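Local coordinates for protein molinate hydrolase (Gulosibacter molinativorax, PDB 4UB9) that is a zinc-binding enzyme of the amidohydrolase family that hydrolyses the thiocarbamate pesticide molinate, at residues P221-L232 with R263-R274; M413-A421 with P454-R462. All coordinates share one frame; numbering follows the deposited sequence.

Contact 1 (P221-L232 with R263-R274); sequences PAEVRPLIREYL and RVLDVLVDEVRR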
loop_
_atom_site.group_PDB
_atom_site.type_symbol
_atom_site.label_atom_id
_atom_site.label_comp_id
_atom_site.label_asym_id
_atom_site.label_seq_id
_atom_site.Cartn_x
_atom_site.Cartn_y
_atom_site.Cartn_z
ATOM N N PRO A 221 -29.318 17.543 13.375
ATOM C CA PRO A 221 -29.357 17.643 14.821
ATOM C C PRO A 221 -30.488 16.877 15.466
ATOM O O PRO A 221 -30.312 16.243 16.511
ATOM C CB PRO A 221 -29.566 19.142 15.069
ATOM C CG PRO A 221 -29.082 19.817 13.863
ATOM C CD PRO A 221 -29.233 18.860 12.720
ATOM N N ALA A 222 -31.648 16.957 14.856
ATOM C CA ALA A 222 -32.816 16.290 15.382
ATOM C C ALA A 222 -32.655 14.763 15.409
ATOM O O ALA A 222 -33.245 14.085 16.245
ATOM C CB ALA A 222 -34.048 16.659 14.558
ATOM N N GLU A 223 -31.895 14.218 14.474
ATOM C CA GLU A 223 -31.658 12.782 14.468
ATOM C C GLU A 223 -30.520 12.377 15.404
ATOM O O GLU A 223 -30.448 11.228 15.833
ATOM C CB GLU A 223 -31.380 12.287 13.069
ATOM C CG GLU A 223 -32.634 12.201 12.245
ATOM C CD GLU A 223 -32.374 11.781 10.801
ATOM O OE1 GLU A 223 -31.513 10.903 10.550
ATOM O OE2 GLU A 223 -33.060 12.324 9.905
ATOM N N VAL A 224 -29.599 13.296 15.644
ATOM C CA VAL A 224 -28.475 13.010 16.537
ATOM C C VAL A 224 -28.945 12.929 17.984
ATOM O O VAL A 224 -28.475 12.103 18.759
ATOM C CB VAL A 224 -27.419 14.089 16.442
ATOM C CG1 VAL A 224 -26.372 13.919 17.524
ATOM C CG2 VAL A 224 -26.752 14.049 15.081
ATOM N N ARG A 225 -29.907 13.780 18.323
ATOM C CA ARG A 225 -30.362 13.915 19.705
ATOM C C ARG A 225 -30.773 12.600 20.341
ATOM O O ARG A 225 -30.253 12.245 21.381
ATOM C CB ARG A 225 -31.506 14.919 19.841
ATOM C CG ARG A 225 -31.829 15.241 21.299
ATOM C CD ARG A 225 -32.874 16.332 21.457
ATOM N NE ARG A 225 -32.374 17.656 21.059
ATOM C CZ ARG A 225 -31.595 18.449 21.784
ATOM N NH1 ARG A 225 -31.175 18.095 22.961
ATOM N NH2 ARG A 225 -31.225 19.624 21.306
ATOM N N PRO A 226 -31.697 11.866 19.729
ATOM C CA PRO A 226 -32.066 10.629 20.409
ATOM C C PRO A 226 -30.948 9.606 20.502
ATOM O O PRO A 226 -30.927 8.775 21.416
ATOM C CB PRO A 226 -33.223 10.067 19.535
ATOM C CG PRO A 226 -33.148 10.811 18.240
ATOM C CD PRO A 226 -32.566 12.155 18.577
ATOM N N LEU A 227 -30.045 9.622 19.527
ATOM C CA LEU A 227 -28.939 8.630 19.498
ATOM C C LEU A 227 -27.977 8.842 20.662
ATOM O O LEU A 227 -27.656 7.902 21.392
ATOM C CB LEU A 227 -28.190 8.675 18.194
ATOM C CG LEU A 227 -29.027 8.241 16.976
ATOM C CD1 LEU A 227 -28.205 8.410 15.699
ATOM C CD2 LEU A 227 -29.503 6.805 17.078
ATOM N N ILE A 228 -27.580 10.090 20.867
ATOM C CA ILE A 228 -26.718 10.417 22.005
ATOM C C ILE A 228 -27.422 10.209 23.337
ATOM O O ILE A 228 -26.850 9.684 24.284
ATOM C CB ILE A 228 -26.121 11.823 21.964
ATOM C CG1 ILE A 228 -25.217 12.054 23.177
ATOM C CG2 ILE A 228 -27.194 12.909 21.942
ATOM C CD1 ILE A 228 -23.978 11.187 23.198
ATOM N N ARG A 229 -28.693 10.562 23.409
ATOM C CA ARG A 229 -29.443 10.330 24.626
ATOM C C ARG A 229 -29.533 8.860 24.985
ATOM O O ARG A 229 -29.306 8.459 26.118
ATOM C CB ARG A 229 -30.844 10.886 24.514
ATOM C CG ARG A 229 -31.581 10.706 25.812
ATOM C CD ARG A 229 -32.752 11.658 25.839
ATOM N NE ARG A 229 -33.401 11.623 27.130
ATOM C CZ ARG A 229 -34.481 12.324 27.448
ATOM N NH1 ARG A 229 -35.039 13.155 26.567
ATOM N NH2 ARG A 229 -34.998 12.203 28.670
ATOM N N GLU A 230 -29.868 8.062 24.004
ATOM C CA GLU A 230 -29.937 6.618 24.194
ATOM C C GLU A 230 -28.586 6.001 24.630
ATOM O O GLU A 230 -28.531 5.103 25.498
ATOM C CB GLU A 230 -30.415 5.984 22.888
ATOM C CG GLU A 230 -30.199 4.481 22.788
ATOM C CD GLU A 230 -30.560 3.917 21.417
ATOM O OE1 GLU A 230 -30.204 4.505 20.355
ATOM O OE2 GLU A 230 -31.210 2.854 21.403
ATOM N N TYR A 231 -27.524 6.481 23.982
ATOM C CA TYR A 231 -26.171 6.050 24.310
ATOM C C TYR A 231 -25.881 6.317 25.785
ATOM O O TYR A 231 -25.492 5.440 26.504
ATOM C CB TYR A 231 -25.132 6.765 23.443
ATOM C CG TYR A 231 -23.732 6.393 23.857
ATOM C CD1 TYR A 231 -23.190 5.144 23.509
ATOM C CD2 TYR A 231 -22.972 7.238 24.651
ATOM C CE1 TYR A 231 -21.920 4.801 23.894
ATOM C CE2 TYR A 231 -21.696 6.908 25.042
ATOM C CZ TYR A 231 -21.181 5.683 24.678
ATOM O OH TYR A 231 -19.913 5.309 25.068
ATOM N N LEU A 232 -26.148 7.542 26.220
ATOM C CA LEU A 232 -25.914 7.930 27.590
ATOM C C LEU A 232 -26.730 7.072 28.548
ATOM O O LEU A 232 -26.280 6.760 29.636
ATOM C CB LEU A 232 -26.202 9.413 27.810
ATOM C CG LEU A 232 -25.224 10.329 27.064
ATOM C CD1 LEU A 232 -25.703 11.764 27.062
ATOM C CD2 LEU A 232 -23.834 10.289 27.664
ATOM N N ARG A 263 -23.758 23.508 15.880
ATOM C CA ARG A 263 -25.146 23.170 16.143
ATOM C C ARG A 263 -25.341 21.738 16.660
ATOM O O ARG A 263 -26.080 21.485 17.605
ATOM C CB ARG A 263 -25.827 23.295 14.793
ATOM C CG ARG A 263 -27.311 23.279 14.775
ATOM C CD ARG A 263 -27.735 23.920 13.466
ATOM N NE ARG A 263 -27.950 22.943 12.401
ATOM C CZ ARG A 263 -29.074 22.854 11.674
ATOM N NH1 ARG A 263 -30.066 23.680 11.881
ATOM N NH2 ARG A 263 -29.202 21.936 10.744
ATOM N N VAL A 264 -24.679 20.804 16.004
ATOM C CA VAL A 264 -24.794 19.380 16.384
ATOM C C VAL A 264 -23.984 19.118 17.655
ATOM O O VAL A 264 -24.371 18.371 18.539
ATOM C CB VAL A 264 -24.319 18.453 15.247
ATOM C CG1 VAL A 264 -24.086 17.034 15.750
ATOM C CG2 VAL A 264 -25.337 18.454 14.108
ATOM N N LEU A 265 -22.871 19.813 17.758
ATOM C CA LEU A 265 -22.072 19.755 18.979
ATOM C C LEU A 265 -22.876 20.240 20.181
ATOM O O LEU A 265 -22.885 19.644 21.246
ATOM C CB LEU A 265 -20.791 20.576 18.792
ATOM C CG LEU A 265 -19.789 20.517 19.925
ATOM C CD1 LEU A 265 -19.384 19.098 20.242
ATOM C CD2 LEU A 265 -18.575 21.339 19.508
ATOM N N ASP A 266 -23.606 21.317 19.985
ATOM C CA ASP A 266 -24.522 21.812 21.035
ATOM C C ASP A 266 -25.557 20.766 21.469
ATOM O O ASP A 266 -25.833 20.609 22.646
ATOM C CB ASP A 266 -25.210 23.101 20.602
ATOM C CG ASP A 266 -24.214 24.302 20.500
ATOM O OD1 ASP A 266 -23.051 24.219 21.014
ATOM O OD2 ASP A 266 -24.613 25.322 19.877
ATOM N N VAL A 267 -26.083 20.013 20.533
ATOM C CA VAL A 267 -27.007 18.937 20.898
ATOM C C VAL A 267 -26.340 17.914 21.795
ATOM O O VAL A 267 -26.887 17.483 22.793
ATOM C CB VAL A 267 -27.521 18.222 19.642
ATOM C CG1 VAL A 267 -28.217 16.930 19.988
ATOM C CG2 VAL A 267 -28.444 19.172 18.866
ATOM N N LEU A 268 -25.131 17.530 21.419
ATOM C CA LEU A 268 -24.385 16.513 22.166
ATOM C C LEU A 268 -24.086 16.995 23.565
ATOM O O LEU A 268 -24.300 16.297 24.540
ATOM C CB LEU A 268 -23.092 16.157 21.453
ATOM C CG LEU A 268 -23.233 15.499 20.079
ATOM C CD1 LEU A 268 -21.865 15.441 19.408
ATOM C CD2 LEU A 268 -23.795 14.105 20.196
ATOM N N VAL A 269 -23.578 18.203 23.652
ATOM C CA VAL A 269 -23.258 18.809 24.962
ATOM C C VAL A 269 -24.502 18.904 25.883
ATOM O O VAL A 269 -24.460 18.499 27.027
ATOM C CB VAL A 269 -22.602 20.181 24.789
ATOM C CG1 VAL A 269 -22.453 20.890 26.139
ATOM C CG2 VAL A 269 -21.234 19.995 24.142
ATOM N N ASP A 270 -25.593 19.402 25.334
ATOM C CA ASP A 270 -26.839 19.548 26.042
ATOM C C ASP A 270 -27.328 18.212 26.566
ATOM O O ASP A 270 -27.721 18.101 27.745
ATOM C CB ASP A 270 -27.854 20.236 25.121
ATOM C CG ASP A 270 -29.212 20.495 25.787
ATOM O OD1 ASP A 270 -29.134 21.275 26.758
ATOM O OD2 ASP A 270 -30.280 19.916 25.381
ATOM N N GLU A 271 -27.205 17.165 25.773
ATOM C CA GLU A 271 -27.640 15.829 26.262
ATOM C C GLU A 271 -26.749 15.235 27.371
ATOM O O GLU A 271 -27.208 14.440 28.198
ATOM C CB GLU A 271 -27.791 14.840 25.099
ATOM C CG GLU A 271 -28.972 15.192 24.216
ATOM C CD GLU A 271 -30.320 15.036 24.941
ATOM O OE1 GLU A 271 -30.422 14.188 25.838
ATOM O OE2 GLU A 271 -31.263 15.779 24.605
ATOM N N VAL A 272 -25.461 15.542 27.295
ATOM C CA VAL A 272 -24.516 15.081 28.301
ATOM C C VAL A 272 -24.829 15.780 29.595
ATOM O O VAL A 272 -24.898 15.140 30.653
ATOM C CB VAL A 272 -23.061 15.361 27.896
ATOM C CG1 VAL A 272 -22.136 15.113 29.053
ATOM C CG2 VAL A 272 -22.650 14.467 26.721
ATOM N N ARG A 273 -25.019 17.097 29.509
ATOM C CA ARG A 273 -25.413 17.916 30.686
ATOM C C ARG A 273 -26.706 17.389 31.280
ATOM O O ARG A 273 -26.771 17.081 32.467
ATOM C CB ARG A 273 -25.640 19.341 30.306
ATOM C CG ARG A 273 -24.430 20.252 30.341
ATOM C CD ARG A 273 -23.105 19.563 30.541
ATOM N NE ARG A 273 -22.010 20.452 30.164
ATOM C CZ ARG A 273 -20.798 20.427 30.707
ATOM N NH1 ARG A 273 -20.507 19.565 31.671
ATOM N NH2 ARG A 273 -19.874 21.277 30.296
ATOM N N ARG A 274 -27.691 17.169 30.424
ATOM C CA ARG A 274 -28.973 16.599 30.857
ATOM C C ARG A 274 -28.745 15.297 31.619
ATOM O O ARG A 274 -29.382 15.030 32.635
ATOM C CB ARG A 274 -29.908 16.392 29.663
ATOM C CG ARG A 274 -31.234 15.677 29.978
ATOM C CD ARG A 274 -32.060 15.152 28.773
ATOM N NE ARG A 274 -33.319 15.895 28.649
ATOM C CZ ARG A 274 -33.507 16.910 27.809
ATOM N NH1 ARG A 274 -32.539 17.310 26.998
ATOM N NH2 ARG A 274 -34.679 17.559 27.778
HETATM O O HOH W 1 -33.696 14.591 25.099
#

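Contact 2 (M413-A421 with P454-R462); sequences MDPMAAILA and PLADITNMR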
loop_
_atom_site.group_PDB
_atom_site.type_symbol
_atom_site.label_atom_id
_atom_site.label_comp_id
_atom_site.label_asym_id
_atom_site.label_seq_id
_atom_site.Cartn_x
_atom_site.Cartn_y
_atom_site.Cartn_z
ATOM N N MET A 413 7.457 21.474 36.452
ATOM C CA MET A 413 6.358 21.330 37.355
ATOM C C MET A 413 6.898 21.034 38.736
ATOM O O MET A 413 7.871 20.329 38.911
ATOM C CB MET A 413 5.395 20.223 36.943
ATOM C CG MET A 413 3.993 20.382 37.540
ATOM S SD MET A 413 2.834 19.093 37.031
ATOM C CE MET A 413 1.268 19.838 37.448
ATOM N N ASP A 414 6.222 21.603 39.724
ATOM C CA ASP A 414 6.511 21.344 41.087
ATOM C C ASP A 414 6.139 19.894 41.434
ATOM O O ASP A 414 5.011 19.484 41.196
ATOM C CB ASP A 414 5.719 22.327 41.970
ATOM C CG ASP A 414 5.935 22.063 43.452
ATOM O OD1 ASP A 414 7.096 22.250 43.906
ATOM O OD2 ASP A 414 4.969 21.706 44.188
ATOM N N PRO A 415 7.010 19.182 42.159
ATOM C CA PRO A 415 6.671 17.819 42.545
ATOM C C PRO A 415 5.354 17.645 43.250
ATOM O O PRO A 415 4.658 16.651 43.024
ATOM C CB PRO A 415 7.831 17.404 43.481
ATOM C CG PRO A 415 8.992 18.171 42.966
ATOM C CD PRO A 415 8.420 19.497 42.458
ATOM N N MET A 416 5.026 18.546 44.163
ATOM C CA MET A 416 3.747 18.407 44.876
ATOM C C MET A 416 2.565 18.547 43.885
ATOM O O MET A 416 1.558 17.859 43.994
ATOM C CB MET A 416 3.603 19.444 45.994
ATOM C CG MET A 416 2.319 19.267 46.807
ATOM S SD MET A 416 2.375 17.707 47.701
ATOM C CE MET A 416 0.856 17.592 48.595
ATOM N N ALA A 417 2.677 19.506 42.985
ATOM C CA ALA A 417 1.612 19.751 42.009
ATOM C C ALA A 417 1.455 18.517 41.044
ATOM O O ALA A 417 0.353 18.132 40.685
ATOM C CB ALA A 417 1.886 21.029 41.231
ATOM N N ALA A 418 2.576 17.931 40.645
ATOM C CA ALA A 418 2.566 16.685 39.923
ATOM C C ALA A 418 1.840 15.565 40.661
ATOM O O ALA A 418 1.105 14.791 40.059
ATOM C CB ALA A 418 3.987 16.230 39.592
ATOM N N ILE A 419 2.056 15.454 41.960
ATOM C CA ILE A 419 1.395 14.386 42.726
ATOM C C ILE A 419 -0.076 14.623 42.754
ATOM O O ILE A 419 -0.861 13.682 42.697
ATOM C CB ILE A 419 1.935 14.292 44.161
ATOM C CG1 ILE A 419 3.371 13.768 44.114
ATOM C CG2 ILE A 419 1.095 13.338 45.007
ATOM C CD1 ILE A 419 4.154 13.949 45.394
ATOM N N LEU A 420 -0.460 15.884 42.916
ATOM C CA LEU A 420 -1.879 16.246 42.904
ATOM C C LEU A 420 -2.511 15.984 41.514
ATOM O O LEU A 420 -3.628 15.521 41.446
ATOM C CB LEU A 420 -2.126 17.715 43.271
ATOM C CG LEU A 420 -1.710 18.209 44.660
ATOM C CD1 LEU A 420 -2.547 19.422 45.052
ATOM C CD2 LEU A 420 -1.802 17.125 45.727
ATOM N N ALA A 421 -1.764 16.236 40.450
ATOM C CA ALA A 421 -2.216 15.924 39.109
ATOM C C ALA A 421 -2.578 14.461 38.987
ATOM O O ALA A 421 -3.493 14.104 38.264
ATOM C CB ALA A 421 -1.185 16.291 38.069
ATOM N N PRO A 454 8.928 11.349 47.656
ATOM C CA PRO A 454 8.584 11.797 46.309
ATOM C C PRO A 454 8.759 13.291 46.089
ATOM O O PRO A 454 8.986 13.712 44.967
ATOM C CB PRO A 454 7.127 11.409 46.178
ATOM C CG PRO A 454 6.595 11.294 47.570
ATOM C CD PRO A 454 7.750 10.918 48.432
ATOM N N LEU A 455 8.740 14.075 47.158
ATOM C CA LEU A 455 8.997 15.516 47.032
ATOM C C LEU A 455 10.445 15.855 46.840
ATOM O O LEU A 455 10.787 16.906 46.309
ATOM C CB LEU A 455 8.467 16.243 48.245
ATOM C CG LEU A 455 6.951 16.010 48.404
ATOM C CD1 LEU A 455 6.460 16.489 49.748
ATOM C CD2 LEU A 455 6.180 16.705 47.273
ATOM N N ALA A 456 11.328 14.993 47.319
ATOM C CA ALA A 456 12.770 15.230 47.156
ATOM C C ALA A 456 13.193 14.839 45.757
ATOM O O ALA A 456 14.104 15.417 45.171
ATOM C CB ALA A 456 13.556 14.401 48.172
ATOM N N ASP A 457 12.569 13.773 45.270
ATOM C CA ASP A 457 12.834 13.228 43.921
ATOM C C ASP A 457 11.594 12.475 43.420
ATOM O O ASP A 457 11.160 11.489 44.028
ATOM C CB ASP A 457 14.048 12.316 43.942
ATOM C CG ASP A 457 14.434 11.801 42.575
ATOM O OD1 ASP A 457 13.585 11.762 41.629
ATOM O OD2 ASP A 457 15.619 11.395 42.454
ATOM N N ILE A 458 11.026 12.983 42.321
ATOM C CA ILE A 458 9.732 12.520 41.840
ATOM C C ILE A 458 9.769 11.061 41.365
ATOM O O ILE A 458 8.796 10.295 41.556
ATOM C CB ILE A 458 9.154 13.469 40.767
ATOM C CG1 ILE A 458 7.683 13.175 40.545
ATOM C CG2 ILE A 458 9.959 13.397 39.490
ATOM C CD1 ILE A 458 6.789 13.457 41.744
ATOM N N THR A 459 10.924 10.634 40.880
ATOM C CA THR A 459 11.167 9.202 40.570
ATOM C C THR A 459 10.969 8.273 41.801
ATOM O O THR A 459 10.740 7.072 41.642
ATOM C CB THR A 459 12.574 8.914 39.985
ATOM O OG1 THR A 459 13.566 9.136 40.991
ATOM C CG2 THR A 459 12.870 9.812 38.814
ATOM N N ASN A 460 11.053 8.821 43.011
ATOM C CA ASN A 460 10.712 8.042 44.223
ATOM C C ASN A 460 9.272 7.594 44.326
ATOM O O ASN A 460 8.905 6.787 45.198
ATOM C CB ASN A 460 11.065 8.801 45.501
ATOM C CG ASN A 460 12.563 8.884 45.724
ATOM O OD1 ASN A 460 13.293 7.961 45.410
ATOM N ND2 ASN A 460 13.014 9.990 46.283
ATOM N N MET A 461 8.453 8.107 43.437
ATOM C CA MET A 461 7.069 7.603 43.318
ATOM C C MET A 461 7.047 6.100 43.032
ATOM O O MET A 461 6.092 5.400 43.392
ATOM C CB MET A 461 6.308 8.341 42.210
ATOM C CG MET A 461 5.954 9.796 42.516
ATOM S SD MET A 461 4.802 9.939 43.882
ATOM C CE MET A 461 3.357 9.059 43.274
ATOM N N ARG A 462 8.120 5.624 42.426
ATOM C CA ARG A 462 8.238 4.198 42.117
ATOM C C ARG A 462 8.496 3.321 43.348
ATOM O O ARG A 462 8.414 2.131 43.242
ATOM C CB ARG A 462 9.339 3.949 41.111
ATOM C CG ARG A 462 9.032 4.499 39.735
ATOM C CD ARG A 462 10.283 4.492 38.861
ATOM N NE ARG A 462 10.049 4.992 37.497
ATOM C CZ ARG A 462 9.519 4.289 36.491
ATOM N NH1 ARG A 462 9.134 3.050 36.678
ATOM N NH2 ARG A 462 9.386 4.830 35.295
#

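Contact 1 (P221-L232 with R263-R274)
One nitrogen of Arg225, NH1, donates to two carboxylates from successive residues, Asp270 and Glu271, on a neighbouring outer helix of this TIM-barrel-type amidohydrolase. The helices run nearly parallel, 25° apart, with axes 9.3 Å from each other. Arg225 NH1 lies 2.8 Å from Glu271 OE2, in the guanidinium plane, and 3.2 Å from Asp270 OD2, tilted somewhat from it; both oxygens use anti lone pairs. The bend at chi3 (-70°) folds the Arg225 chain so that CG1 of Val267 covers one guanidinium face. Arg274 NH1, 3.1 Å from Glu271 OE2, completes the salt-bridge network. Replacing Arg225 with a leucine would probably leave Asp270 and Glu271 side by side with their mutual repulsion less well screened. Knobs-into-holes packing seats Glu271 among Arg225, Ile228, Arg229 and Leu232, its CG 3.7 Å from Ile228 CG2. Deeper in, Leu268 CD2 meets Val224 CG1 at 3.7 Å and also reaches Ile228 CB, while Leu268 itself rests on Ile241 of strand 239-242. At the start of both segments Arg263, salt-bridged to Glu287 of the second subunit, presents a guanidinium face to the Pro221 ring, whose CG lies 3.6 Å from Arg263 NE.

Contact 2 (M413-A421 with P454-R462)
Ile419, on the helix 415-421, meets four residues of the 454-462 connection: Pro454, Leu455, Ile458 and Met461. That connection joins strands 447-450 and 464-469, antiparallel neighbours in a mixed sheet, so the contact packs a late helix of the amidohydrolase domain against the link between two strands. The Ile419 side chain sets out from CB toward the connection, with CG1 anti to the carbonyl carbon (chi1 -69°). Ile419 CG1 then meets two partners, Met461 SD at 4.1 Å and Ile458 CD1 at 4.2 Å; the Ile458 side chain slides past in the opposite direction. An extended chi2 of 165° carries CD1 on to Pro454 and Leu455, both crossed at about a right angle: Leu455 CD2 is 3.9 Å from Ile419 CD1, and Pro454 CB is 4.0 Å from it. Leu90 of strand 88-95 also touches both Ile419 and Met461.

The same Leu455 methyl, CD2, serves the first turn of the helix as well, lying 3.8 Å from Met416 N and 4.0 Å from Met416 SD. Beside it the Pro415 ring rests on backbone oxygens, its CG 4.0 Å from Leu455 O, and Ile458 CD1 comes up to Pro415 O. The polar bonds do not join the two segments. Asp414 at the N-cap accepts weak bonds from Met416 N and Ala417 N, whereas Asp457 OD1 takes the backbone N of Thr459 in an Asx turn and also its hydroxyl, OG1, at 2.7 Å, both from one face of the carboxylate.

Between helix and connection the contact is therefore made by van der Waals packing of aliphatic and thioether groups, with a few backbone atoms taking part. Such chemistry fixes the two segments by shape and burial rather than by directional bonds or paired charges.

How the contacts relate
Contact 1 and contact 2 lie on opposite sides of the chain's centre, their centres about 40 Å apart and their nearest atoms about 19 Å apart, and share no helix or strand. Contact 1 pairs two long helices on the outside of the fold and is partly buried: apolar residues face the strands beneath, charged ones line the outer edge, and one end reaches the second subunit. Contact 2 joins a short helix to a strand connection, is buried, and touches no other chain of the assembly. Its cross-contact chemistry is apolar, in contrast to the salt-bridge network of contact 1. In contact 1 the Leu268 side chain is about 11 Å from that of the zinc ligand His282.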